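Local coordinates for protein virulence factor (Pectobacterium carotovorum, PDB 2W3Y) that is an S-palmitoylated virulence factor that binds to lipid vesicles, produced by a bacterial pathogen of Drosophila, at residues L36-A41 with N165-L169; M159-A164 with F198-K203; E68-A72 with I255-Y261; F30-P34 with S75-N79. One frame throughout, in Å; residues are numbered along the deposited sequence.

Contact 1: residues L36-A41 with N165-L169; sequences LSKDGA and NYNYL
The hydroxyl of Tyr166 donates a short hydrogen bond to the carbonyl of Ser37, with OH to O at 2.7 Å. The donor lies in the carbonyl plane of Ser37, the first residue of the type I turn Ser37-Gly40. CG of Tyr166 stands anti to its backbone N (chi1 -173°), which carries the ring against the turn. Gly40 CA sits over one ring face, offset toward the rim, in a CH-pi contact 3.9 Å from the centroid. Gly40 has phi near 146°, a backbone shape that calls for glycine. CD1 of Leu36 touches Tyr166 OH at 3.4 Å, the two side chains crossing at about a right angle.

Beyond the turn the backbones pair as parallel strands. Ala41 N donates to Asn167 O (3.1 Å), and Leu169 N donates to Ala41 O (3.1 Å). Asp39 O receives two waters; one is held by Asn167 N, the other by Asn167 ND2. Ser37 OG accepts from Asp39 N and forms an ST turn.

The pairing joins strand 40-49 to strand 166-179 in the mixed sheet. Strand 185-198 flanks the latter on its other edge, and helix 142-159 packs against Leu36, Ala41 and Tyr166.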
loop_
_atom_site.group_PDB
_atom_site.type_symbol
_atom_site.label_atom_id
_atom_site.label_comp_id
_atom_site.label_asym_id
_atom_site.label_seq_id
_atom_site.Cartn_x
_atom_site.Cartn_y
_atom_site.Cartn_z
ATOM N N LEU A 36 -13.591 -2.191 2.229
ATOM C CA LEU A 36 -14.492 -2.606 1.171
ATOM C C LEU A 36 -15.874 -1.972 1.328
ATOM O O LEU A 36 -16.503 -2.082 2.374
ATOM C CB LEU A 36 -14.572 -4.138 1.103
ATOM C CG LEU A 36 -15.541 -4.801 0.117
ATOM C CD1 LEU A 36 -15.147 -4.475 -1.320
ATOM C CD2 LEU A 36 -15.586 -6.302 0.343
ATOM N N SER A 37 -16.347 -1.340 0.258
ATOM C CA SER A 37 -17.551 -0.530 0.295
ATOM C C SER A 37 -18.250 -0.555 -1.053
ATOM O O SER A 37 -17.632 -0.848 -2.082
ATOM C CB SER A 37 -17.162 0.926 0.631
ATOM O OG SER A 37 -18.165 1.828 0.234
ATOM N N LYS A 38 -19.536 -0.216 -1.071
ATOM C CA LYS A 38 -20.184 -0.035 -2.366
ATOM C C LYS A 38 -19.591 1.145 -3.176
ATOM O O LYS A 38 -19.671 1.163 -4.402
ATOM C CB LYS A 38 -21.717 0.030 -2.231
ATOM C CG LYS A 38 -22.255 1.140 -1.356
ATOM C CD LYS A 38 -23.799 1.044 -1.271
ATOM C CE LYS A 38 -24.447 1.118 -2.654
ATOM N NZ LYS A 38 -25.926 1.159 -2.563
ATOM N N ASP A 39 -18.962 2.095 -2.481
ATOM C CA ASP A 39 -18.334 3.268 -3.117
ATOM C C ASP A 39 -16.880 3.099 -3.561
ATOM O O ASP A 39 -16.312 4.006 -4.180
ATOM C CB ASP A 39 -18.488 4.497 -2.215
ATOM C CG ASP A 39 -19.952 4.930 -2.081
ATOM O OD1 ASP A 39 -20.724 4.703 -3.041
ATOM O OD2 ASP A 39 -20.330 5.475 -1.024
ATOM N N GLY A 40 -16.292 1.934 -3.262
ATOM C CA GLY A 40 -14.924 1.631 -3.652
ATOM C C GLY A 40 -14.212 0.771 -2.616
ATOM O O GLY A 40 -14.769 0.439 -1.573
ATOM N N ALA A 41 -12.973 0.398 -2.911
ATOM C CA ALA A 41 -12.224 -0.455 -2.003
ATOM C C ALA A 41 -10.808 0.104 -1.831
ATOM O O ALA A 41 -10.260 0.679 -2.767
ATOM C CB ALA A 41 -12.170 -1.885 -2.551
ATOM N N ASN A 165 -18.135 3.138 -12.772
ATOM C CA ASN A 165 -16.749 2.730 -12.509
ATOM C C ASN A 165 -16.604 2.496 -11.012
ATOM O O ASN A 165 -17.260 3.180 -10.216
ATOM C CB ASN A 165 -15.746 3.792 -12.969
ATOM C CG ASN A 165 -15.680 3.951 -14.503
ATOM O OD1 ASN A 165 -16.134 3.092 -15.288
ATOM N ND2 ASN A 165 -15.055 5.046 -14.926
ATOM N N TYR A 166 -15.766 1.533 -10.635
ATOM C CA TYR A 166 -15.557 1.182 -9.225
ATOM C C TYR A 166 -14.100 1.519 -8.821
ATOM O O TYR A 166 -13.135 0.903 -9.301
ATOM C CB TYR A 166 -15.881 -0.305 -8.990
ATOM C CG TYR A 166 -15.851 -0.738 -7.534
ATOM C CD1 TYR A 166 -16.989 -0.602 -6.712
ATOM C CD2 TYR A 166 -14.673 -1.262 -6.965
ATOM C CE1 TYR A 166 -16.948 -0.997 -5.366
ATOM C CE2 TYR A 166 -14.637 -1.667 -5.642
ATOM C CZ TYR A 166 -15.759 -1.530 -4.850
ATOM O OH TYR A 166 -15.684 -1.928 -3.531
ATOM N N ASN A 167 -13.951 2.522 -7.963
ATOM C CA ASN A 167 -12.619 2.990 -7.536
ATOM C C ASN A 167 -11.873 1.978 -6.665
ATOM O O ASN A 167 -12.468 1.376 -5.771
ATOM C CB ASN A 167 -12.716 4.329 -6.801
ATOM C CG ASN A 167 -13.128 5.478 -7.726
ATOM O OD1 ASN A 167 -12.635 5.595 -8.841
ATOM N ND2 ASN A 167 -14.037 6.320 -7.257
ATOM N N TYR A 168 -10.575 1.830 -6.923
ATOM C CA TYR A 168 -9.769 0.741 -6.352
ATOM C C TYR A 168 -8.348 1.220 -6.080
ATOM O O TYR A 168 -7.604 1.565 -7.011
ATOM C CB TYR A 168 -9.777 -0.466 -7.295
ATOM C CG TYR A 168 -9.091 -1.742 -6.800
ATOM C CD1 TYR A 168 -9.440 -2.338 -5.575
ATOM C CD2 TYR A 168 -8.136 -2.378 -7.595
ATOM C CE1 TYR A 168 -8.810 -3.535 -5.140
ATOM C CE2 TYR A 168 -7.520 -3.570 -7.188
ATOM C CZ TYR A 168 -7.858 -4.140 -5.953
ATOM O OH TYR A 168 -7.248 -5.328 -5.568
ATOM N N LEU A 169 -7.989 1.249 -4.794
ATOM C CA LEU A 169 -6.709 1.782 -4.321
ATOM C C LEU A 169 -5.913 0.709 -3.554
ATOM O O LEU A 169 -6.502 -0.127 -2.874
ATOM C CB LEU A 169 -6.939 3.017 -3.415
ATOM C CG LEU A 169 -7.725 4.250 -3.916
ATOM C CD1 LEU A 169 -9.240 4.071 -3.788
ATOM C CD2 LEU A 169 -7.314 5.531 -3.167
HETATM O O HOH W 1 -16.295 3.827 -6.835
HETATM O O HOH W 2 -15.765 6.602 -4.965
#

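Contact 2: residues M159-A164 with F198-K203; sequences MNKTQA and FKQEQK
Lys203 NZ is gripped by backbone carbonyls at the end of helix 142-159 and in the loop that follows. It donates to Ala164 O at 2.7 Å, in the carbonyl plane, and to Met159 O at 2.8 Å, where it is tilted 28° from that plane. Within its own segment NZ also donates to Gln200 OE1, from above that carbonyl plane and not on a lone pair. Thr162 O is 2.8 Å from NZ as well. The ammonium group is thus surrounded by oxygens, and these probably favour its charged form. The lysine chain is extended beyond CG, which carries NZ among them.

Waters serve other groups. One accepts from Gln200 N and donates to Gln163 O. Another accepts from Gln200 NE2 and lies within bonding distance of Asn160 O and Thr162 O. The Gln163 and Gln200 amides lie against each other, their planes 26° apart, with NE2 of Gln163 3.3 Å from CG of Gln200. Thr162 OG1 accepts from Ala164 N in an ST turn.

Met159 slides past Lys203 in the opposite direction, SD 3.6 Å from CG. Its CE then lies over one face of the Phe198 ring, 3.7 Å from the centroid. This is a Met-aromatic contact, with SD over the same ring. Phe198, at the end of strand 185-198, also touches the bound palmitic acid, so the lysine-bridged junction borders the lipid site.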
loop_
_atom_site.group_PDB
_atom_site.type_symbol
_atom_site.label_atom_id
_atom_site.label_comp_id
_atom_site.label_asym_id
_atom_site.label_seq_id
_atom_site.Cartn_x
_atom_site.Cartn_y
_atom_site.Cartn_z
ATOM N N MET A 159 -18.716 -4.145 -6.699
ATOM C CA MET A 159 -18.571 -3.474 -8.002
ATOM C C MET A 159 -19.704 -3.728 -8.993
ATOM O O MET A 159 -20.002 -2.878 -9.828
ATOM C CB MET A 159 -17.189 -3.735 -8.641
ATOM C CG MET A 159 -16.894 -5.122 -9.236
ATOM S SD MET A 159 -15.153 -5.237 -9.854
ATOM C CE MET A 159 -14.337 -4.100 -8.719
ATOM N N ASN A 160 -20.340 -4.884 -8.882
ATOM C CA ASN A 160 -21.416 -5.260 -9.802
ATOM C C ASN A 160 -22.806 -4.732 -9.409
ATOM O O ASN A 160 -23.806 -5.027 -10.066
ATOM C CB ASN A 160 -21.438 -6.775 -10.000
ATOM C CG ASN A 160 -20.310 -7.262 -10.901
ATOM O OD1 ASN A 160 -19.556 -8.164 -10.533
ATOM N ND2 ASN A 160 -20.194 -6.669 -12.094
ATOM N N LYS A 161 -22.854 -3.946 -8.342
ATOM C CA LYS A 161 -24.103 -3.369 -7.854
ATOM C C LYS A 161 -24.672 -2.361 -8.834
ATOM O O LYS A 161 -25.894 -2.303 -9.003
ATOM C CB LYS A 161 -23.913 -2.742 -6.472
ATOM C CG LYS A 161 -23.825 -3.780 -5.354
ATOM C CD LYS A 161 -23.657 -3.152 -3.976
ATOM C CE LYS A 161 -23.764 -4.223 -2.892
ATOM N NZ LYS A 161 -23.298 -3.767 -1.555
ATOM N N THR A 162 -23.794 -1.581 -9.479
ATOM C CA THR A 162 -24.203 -0.648 -10.544
ATOM C C THR A 162 -23.279 -0.704 -11.766
ATOM O O THR A 162 -22.270 -1.432 -11.780
ATOM C CB THR A 162 -24.280 0.835 -10.060
ATOM O OG1 THR A 162 -22.960 1.354 -9.879
ATOM C CG2 THR A 162 -25.061 0.980 -8.748
ATOM N N GLN A 163 -23.612 0.103 -12.778
ATOM C CA GLN A 163 -22.825 0.182 -14.012
ATOM C C GLN A 163 -21.641 1.141 -13.901
ATOM O O GLN A 163 -20.804 1.217 -14.805
ATOM C CB GLN A 163 -23.716 0.616 -15.183
ATOM C CG GLN A 163 -24.763 -0.397 -15.564
ATOM C CD GLN A 163 -24.161 -1.707 -16.022
ATOM O OE1 GLN A 163 -24.422 -2.759 -15.441
ATOM N NE2 GLN A 163 -23.340 -1.647 -17.058
ATOM N N ALA A 164 -21.578 1.887 -12.808
ATOM C CA ALA A 164 -20.564 2.907 -12.633
ATOM C C ALA A 164 -19.150 2.315 -12.511
ATOM O O ALA A 164 -18.991 1.114 -12.218
ATOM C CB ALA A 164 -20.894 3.760 -11.420
ATOM N N PHE A 198 -12.109 0.019 -11.863
ATOM C CA PHE A 198 -12.592 -0.999 -12.783
ATOM C C PHE A 198 -13.740 -0.383 -13.573
ATOM O O PHE A 198 -14.729 0.037 -12.989
ATOM C CB PHE A 198 -13.152 -2.224 -12.043
ATOM C CG PHE A 198 -12.126 -3.072 -11.354
ATOM C CD1 PHE A 198 -11.679 -4.265 -11.943
ATOM C CD2 PHE A 198 -11.642 -2.722 -10.088
ATOM C CE1 PHE A 198 -10.741 -5.089 -11.301
ATOM C CE2 PHE A 198 -10.705 -3.548 -9.422
ATOM C CZ PHE A 198 -10.246 -4.729 -10.039
ATOM N N LYS A 199 -13.601 -0.352 -14.892
ATOM C CA LYS A 199 -14.699 -0.030 -15.808
ATOM C C LYS A 199 -15.651 -1.235 -15.900
ATOM O O LYS A 199 -15.263 -2.362 -15.587
ATOM C CB LYS A 199 -14.140 0.283 -17.212
ATOM C CG LYS A 199 -13.146 1.436 -17.281
ATOM C CD LYS A 199 -12.951 1.892 -18.738
ATOM C CE LYS A 199 -11.543 2.358 -19.010
ATOM N NZ LYS A 199 -11.102 3.435 -18.090
ATOM N N GLN A 200 -16.892 -1.009 -16.334
ATOM C CA GLN A 200 -17.875 -2.103 -16.387
ATOM C C GLN A 200 -17.324 -3.391 -17.021
ATOM O O GLN A 200 -17.475 -4.470 -16.459
ATOM C CB GLN A 200 -19.167 -1.673 -17.113
ATOM C CG GLN A 200 -20.261 -2.754 -17.079
ATOM C CD GLN A 200 -20.632 -3.154 -15.659
ATOM O OE1 GLN A 200 -20.817 -2.299 -14.798
ATOM N NE2 GLN A 200 -20.730 -4.456 -15.407
ATOM N N GLU A 201 -16.653 -3.257 -18.168
ATOM C CA GLU A 201 -16.157 -4.407 -18.943
ATOM C C GLU A 201 -14.974 -5.125 -18.265
ATOM O O GLU A 201 -14.623 -6.244 -18.632
ATOM C CB GLU A 201 -15.813 -3.980 -20.376
ATOM C CG GLU A 201 -14.643 -2.976 -20.483
ATOM C CD GLU A 201 -14.198 -2.698 -21.916
ATOM O OE1 GLU A 201 -14.954 -2.030 -22.675
ATOM O OE2 GLU A 201 -13.071 -3.130 -22.282
ATOM N N GLN A 202 -14.382 -4.476 -17.266
ATOM C CA GLN A 202 -13.289 -5.054 -16.489
ATOM C C GLN A 202 -13.737 -5.788 -15.218
ATOM O O GLN A 202 -12.926 -6.470 -14.581
ATOM C CB GLN A 202 -12.311 -3.949 -16.099
ATOM C CG GLN A 202 -11.540 -3.364 -17.249
ATOM C CD GLN A 202 -10.707 -2.206 -16.810
ATOM O OE1 GLN A 202 -11.232 -1.190 -16.349
ATOM N NE2 GLN A 202 -9.390 -2.326 -16.979
ATOM N N LYS A 203 -15.008 -5.655 -14.836
ATOM C CA LYS A 203 -15.451 -6.166 -13.526
ATOM C C LYS A 203 -15.312 -7.676 -13.365
ATOM O O LYS A 203 -15.025 -8.153 -12.264
ATOM C CB LYS A 203 -16.861 -5.671 -13.159
ATOM C CG LYS A 203 -16.867 -4.176 -12.893
ATOM C CD LYS A 203 -18.246 -3.605 -12.690
ATOM C CE LYS A 203 -18.186 -2.087 -12.590
ATOM N NZ LYS A 203 -19.548 -1.530 -12.268
HETATM O O HOH W 3 -22.658 -4.431 -12.811
HETATM O O HOH W 4 -18.142 1.297 -15.825
#

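Contact 3: residues E68-A72 with I255-Y261; sequences ERFVA and IDDADSY
A helix packs here against the loop that leads into strand 262-266: helix 57-81 meets a 3-10 turn at Ile255-Asp257 and Tyr261 farther along the loop. Tyr261 OH donates to Glu68 OE2 at 2.6 Å. The oxygen is met on its syn side, 21° out of the carboxylate plane, and lies at the edge of the ring, while carboxylate and ring planes stand 77° apart. One face of the ring is covered by its own loop: Asp256 CA sits over the centre.

Glu68 OE1 accepts a hydrogen bond from each of two waters. One of these accepts from Asp256 N, and the other also donates to Asp256 OD2. The second water thereby links two like charges, whose oxygens OE1 and OD2 are 4.4 Å apart. A third water joins Glu68 O to Ile255 N.

Ile255 supplies the apolar part. Its CD1 meets Val71 CG1 at 3.9 Å, and its CG2 meets Ala72 CB at 3.8 Å. CG1 lies between the backbone N and the carbonyl carbon (chi1 67°), and CD1 and CG2 of Ile255 thereby reach successive helix residues.

Strand 40-49 packs on the contact: Tyr44 touches Val71 and Ile255, and Thr46 OG1 also bonds Glu68 OE2. Strand 185-198 reaches Val71 through Phe191.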
loop_
_atom_site.group_PDB
_atom_site.type_symbol
_atom_site.label_atom_id
_atom_site.label_comp_id
_atom_site.label_asym_id
_atom_site.label_seq_id
_atom_site.Cartn_x
_atom_site.Cartn_y
_atom_site.Cartn_z
ATOM N N GLU A 68 3.088 0.462 8.588
ATOM C CA GLU A 68 1.648 0.202 8.822
ATOM C C GLU A 68 0.986 1.374 9.577
ATOM O O GLU A 68 -0.177 1.729 9.324
ATOM C CB GLU A 68 1.407 -1.129 9.547
ATOM C CG GLU A 68 1.840 -2.369 8.733
ATOM C CD GLU A 68 1.193 -3.693 9.173
ATOM O OE1 GLU A 68 0.395 -3.731 10.148
ATOM O OE2 GLU A 68 1.473 -4.723 8.507
ATOM N N ARG A 69 1.743 1.982 10.484
ATOM C CA ARG A 69 1.273 3.146 11.226
ATOM C C ARG A 69 1.128 4.380 10.333
ATOM O O ARG A 69 0.144 5.115 10.459
ATOM C CB ARG A 69 2.196 3.444 12.409
ATOM C CG ARG A 69 2.103 2.386 13.521
ATOM C CD ARG A 69 3.040 2.720 14.674
ATOM N NE ARG A 69 2.418 3.713 15.550
ATOM C CZ ARG A 69 3.011 4.320 16.577
ATOM N NH1 ARG A 69 4.278 4.055 16.886
ATOM N NH2 ARG A 69 2.323 5.200 17.298
ATOM N N PHE A 70 2.102 4.592 9.445
ATOM C CA PHE A 70 2.039 5.660 8.433
ATOM C C PHE A 70 0.855 5.474 7.469
ATOM O O PHE A 70 0.146 6.438 7.146
ATOM C CB PHE A 70 3.359 5.771 7.662
ATOM C CG PHE A 70 4.365 6.734 8.281
ATOM C CD1 PHE A 70 4.099 8.103 8.342
ATOM C CD2 PHE A 70 5.585 6.261 8.776
ATOM C CE1 PHE A 70 5.028 8.990 8.899
ATOM C CE2 PHE A 70 6.526 7.127 9.341
ATOM C CZ PHE A 70 6.253 8.493 9.408
ATOM N N VAL A 71 0.631 4.233 7.032
ATOM C CA VAL A 71 -0.525 3.922 6.176
ATOM C C VAL A 71 -1.852 4.250 6.872
ATOM O O VAL A 71 -2.721 4.902 6.262
ATOM C CB VAL A 71 -0.480 2.428 5.615
ATOM C CG1 VAL A 71 -1.795 2.061 4.888
ATOM C CG2 VAL A 71 0.716 2.247 4.683
ATOM N N ALA A 72 -2.001 3.838 8.140
ATOM C CA ALA A 72 -3.214 4.133 8.925
ATOM C C ALA A 72 -3.372 5.651 9.215
ATOM O O ALA A 72 -4.490 6.174 9.171
ATOM C CB ALA A 72 -3.242 3.328 10.248
ATOM N N ILE A 255 -4.564 -1.069 10.500
ATOM C CA ILE A 255 -4.895 -1.624 9.176
ATOM C C ILE A 255 -4.940 -3.152 9.172
ATOM O O ILE A 255 -5.640 -3.745 8.349
ATOM C CB ILE A 255 -4.018 -1.071 8.006
ATOM C CG1 ILE A 255 -2.548 -1.522 8.121
ATOM C CG2 ILE A 255 -4.164 0.459 7.892
ATOM C CD1 ILE A 255 -1.701 -1.257 6.881
ATOM N N ASP A 256 -4.230 -3.791 10.104
ATOM C CA ASP A 256 -4.304 -5.265 10.212
ATOM C C ASP A 256 -5.654 -5.817 10.713
ATOM O O ASP A 256 -5.896 -7.034 10.646
ATOM C CB ASP A 256 -3.085 -5.863 10.952
ATOM C CG ASP A 256 -3.085 -5.591 12.463
ATOM O OD1 ASP A 256 -4.075 -5.062 12.996
ATOM O OD2 ASP A 256 -2.065 -5.931 13.119
ATOM N N ASP A 257 -6.531 -4.931 11.195
ATOM C CA ASP A 257 -7.926 -5.284 11.483
ATOM C C ASP A 257 -8.899 -5.128 10.288
ATOM O O ASP A 257 -10.057 -5.552 10.382
ATOM C CB ASP A 257 -8.491 -4.501 12.683
ATOM C CG ASP A 257 -7.795 -4.831 13.996
ATOM O OD1 ASP A 257 -7.375 -6.000 14.201
ATOM O OD2 ASP A 257 -7.677 -3.910 14.838
ATOM N N ALA A 258 -8.447 -4.534 9.178
ATOM C CA ALA A 258 -9.323 -4.373 8.002
ATOM C C ALA A 258 -9.599 -5.695 7.258
ATOM O O ALA A 258 -8.746 -6.577 7.182
ATOM C CB ALA A 258 -8.744 -3.322 7.039
ATOM N N ASP A 259 -10.799 -5.805 6.698
ATOM C CA ASP A 259 -11.189 -6.946 5.882
ATOM C C ASP A 259 -10.326 -7.088 4.613
ATOM O O ASP A 259 -10.144 -8.199 4.113
ATOM C CB ASP A 259 -12.686 -6.859 5.515
ATOM C CG ASP A 259 -13.582 -6.689 6.738
ATOM O OD1 ASP A 259 -14.098 -7.720 7.219
ATOM O OD2 ASP A 259 -13.751 -5.537 7.229
ATOM N N SER A 260 -9.762 -5.985 4.119
ATOM C CA SER A 260 -8.894 -6.019 2.929
ATOM C C SER A 260 -7.391 -6.212 3.208
ATOM O O SER A 260 -6.572 -6.042 2.303
ATOM C CB SER A 260 -9.068 -4.728 2.111
ATOM O OG SER A 260 -8.563 -3.598 2.830
ATOM N N TYR A 261 -7.021 -6.544 4.438
ATOM C CA TYR A 261 -5.600 -6.592 4.821
ATOM C C TYR A 261 -4.936 -7.929 4.523
ATOM O O TYR A 261 -5.535 -8.976 4.730
ATOM C CB TYR A 261 -5.434 -6.281 6.316
ATOM C CG TYR A 261 -4.008 -6.403 6.832
ATOM C CD1 TYR A 261 -3.079 -5.381 6.631
ATOM C CD2 TYR A 261 -3.596 -7.546 7.539
ATOM C CE1 TYR A 261 -1.753 -5.492 7.125
ATOM C CE2 TYR A 261 -2.297 -7.664 8.023
ATOM C CZ TYR A 261 -1.387 -6.642 7.821
ATOM O OH TYR A 261 -0.114 -6.783 8.318
HETATM O O HOH W 5 -1.935 0.277 11.213
HETATM O O HOH W 6 -1.769 -2.444 11.636
HETATM O O HOH W 7 0.313 -6.147 11.849
#

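Contact 4: residues F30-P34 with S75-N79; sequences FDIVP and SAAVN
Across Ser75, Ala76 and Asn79 of helix 57-81 runs an irregular segment, Phe30-Pro34, which leads from helix 9-18 toward the first strands of the mixed sheet. It is an extended chain packed on a helix.

The direct hydrogen bond is from Val33 N to Ser75 OG, 3.0 Å and fairly straight at 161°. The serine oxygen stands anti to its own N (chi1 -176°), which aims it at the passing chain. Ile32 CB also lies against this oxygen. The same hydroxyl is also bonded to Tyr44 OH of strand 40-49, and Tyr44 OH bonds Val33 O too. Asn79 OD1 is taken by Lys88 NZ.

Apolar contacts flank the polar ones. Phe30 CB rests on Ala76 CB at 3.7 Å, while its ring leads off to stack on His18. Ile32 CG2 reaches Ala76 CB at 4.2 Å. Val33 CG2 touches Val78 CG1 at 3.8 Å and Asn79 CB at 3.7 Å. Trp94 of helix 91-105 touches Val33 and Val78.

The backbones also approach closely. Ala76 CA makes a CA-H...O contact of 3.3 Å with Asp31 O. One water completes the arrangement: it donates to Asp31 O and to Ala76 O, both at 2.7 Å, and accepts from Asn79 ND2.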
loop_
_atom_site.group_PDB
_atom_site.type_symbol
_atom_site.label_atom_id
_atom_site.label_comp_id
_atom_site.label_asym_id
_atom_site.label_seq_id
_atom_site.Cartn_x
_atom_site.Cartn_y
_atom_site.Cartn_z
ATOM N N PHE A 30 -8.145 7.482 15.417
ATOM C CA PHE A 30 -8.986 7.959 14.320
ATOM C C PHE A 30 -9.445 6.841 13.384
ATOM O O PHE A 30 -8.663 5.976 13.023
ATOM C CB PHE A 30 -8.287 9.087 13.580
ATOM C CG PHE A 30 -7.940 10.257 14.469
ATOM C CD1 PHE A 30 -8.947 11.066 15.006
ATOM C CD2 PHE A 30 -6.616 10.526 14.801
ATOM C CE1 PHE A 30 -8.634 12.152 15.847
ATOM C CE2 PHE A 30 -6.287 11.615 15.634
ATOM C CZ PHE A 30 -7.300 12.420 16.167
ATOM N N ASP A 31 -10.728 6.866 13.024
ATOM C CA ASP A 31 -11.292 5.913 12.054
ATOM C C ASP A 31 -10.547 5.971 10.717
ATOM O O ASP A 31 -10.138 7.046 10.284
ATOM C CB ASP A 31 -12.773 6.202 11.818
ATOM C CG ASP A 31 -13.631 5.901 13.034
ATOM O OD1 ASP A 31 -13.185 5.120 13.903
ATOM O OD2 ASP A 31 -14.765 6.440 13.111
ATOM N N ILE A 32 -10.369 4.816 10.077
ATOM C CA ILE A 32 -9.729 4.763 8.760
ATOM C C ILE A 32 -10.764 4.492 7.688
ATOM O O ILE A 32 -11.913 4.163 7.999
ATOM C CB ILE A 32 -8.536 3.748 8.698
ATOM C CG1 ILE A 32 -9.029 2.295 8.851
ATOM C CG2 ILE A 32 -7.447 4.158 9.726
ATOM C CD1 ILE A 32 -7.985 1.224 8.469
ATOM N N VAL A 33 -10.370 4.659 6.432
ATOM C CA VAL A 33 -11.274 4.449 5.333
ATOM C C VAL A 33 -11.569 2.945 5.245
ATOM O O VAL A 33 -10.635 2.138 5.203
ATOM C CB VAL A 33 -10.692 5.001 4.021
ATOM C CG1 VAL A 33 -11.559 4.583 2.808
ATOM C CG2 VAL A 33 -10.510 6.543 4.121
ATOM N N PRO A 34 -12.861 2.567 5.267
ATOM C CA PRO A 34 -13.219 1.137 5.229
ATOM C C PRO A 34 -12.680 0.434 3.982
ATOM O O PRO A 34 -12.753 0.981 2.870
ATOM C CB PRO A 34 -14.755 1.162 5.242
ATOM C CG PRO A 34 -15.073 2.471 5.938
ATOM C CD PRO A 34 -14.055 3.418 5.383
ATOM N N SER A 75 -4.635 7.158 5.903
ATOM C CA SER A 75 -6.017 6.733 5.738
ATOM C C SER A 75 -7.004 7.474 6.640
ATOM O O SER A 75 -8.105 7.803 6.200
ATOM C CB SER A 75 -6.159 5.227 5.960
ATOM O OG SER A 75 -7.495 4.849 5.691
ATOM N N ALA A 76 -6.607 7.712 7.893
ATOM C CA ALA A 76 -7.445 8.437 8.858
ATOM C C ALA A 76 -7.663 9.919 8.498
ATOM O O ALA A 76 -8.791 10.427 8.635
ATOM C CB ALA A 76 -6.910 8.268 10.279
ATOM N N ALA A 77 -6.611 10.575 7.999
ATOM C CA ALA A 77 -6.689 11.946 7.459
ATOM C C ALA A 77 -7.659 12.051 6.278
ATOM O O ALA A 77 -8.493 12.960 6.224
ATOM C CB ALA A 77 -5.296 12.438 7.046
ATOM N N VAL A 78 -7.561 11.096 5.354
ATOM C CA VAL A 78 -8.444 11.006 4.192
ATOM C C VAL A 78 -9.901 10.837 4.608
ATOM O O VAL A 78 -10.767 11.540 4.098
ATOM C CB VAL A 78 -8.049 9.834 3.238
ATOM C CG1 VAL A 78 -9.188 9.543 2.237
ATOM C CG2 VAL A 78 -6.756 10.156 2.515
ATOM N N ASN A 79 -10.146 9.890 5.519
ATOM C CA ASN A 79 -11.463 9.610 6.069
ATOM C C ASN A 79 -12.151 10.843 6.673
ATOM O O ASN A 79 -13.342 11.093 6.428
ATOM C CB ASN A 79 -11.355 8.527 7.139
ATOM C CG ASN A 79 -12.710 8.024 7.588
ATOM O OD1 ASN A 79 -13.457 7.446 6.804
ATOM N ND2 ASN A 79 -13.037 8.253 8.854
HETATM O O HOH W 8 -10.659 9.716 10.494
#

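Contacts 1 and 2 form one continuous region, their centres 10 Å apart. Tyr166 O lies 2.9 Å from Phe198 N in a probable hydrogen bond, and Met159 CE packs 3.4 Å from Tyr166 CD2. The side chains of Tyr168 and Phe198 each come within about 4 Å of the bound palmitic acid, placing both residues beside the ligand. Contacts 3 and 4 make a second region on helix 57-81, also with centres 10 Å apart. Ile32 bridges them: its CD1 is 3.9 Å from Ile255 CG2. Contact 3 is farther from the lipid, with the Val71 side chain about 12 Å away. Contact 4 runs on in sequence into contact 1.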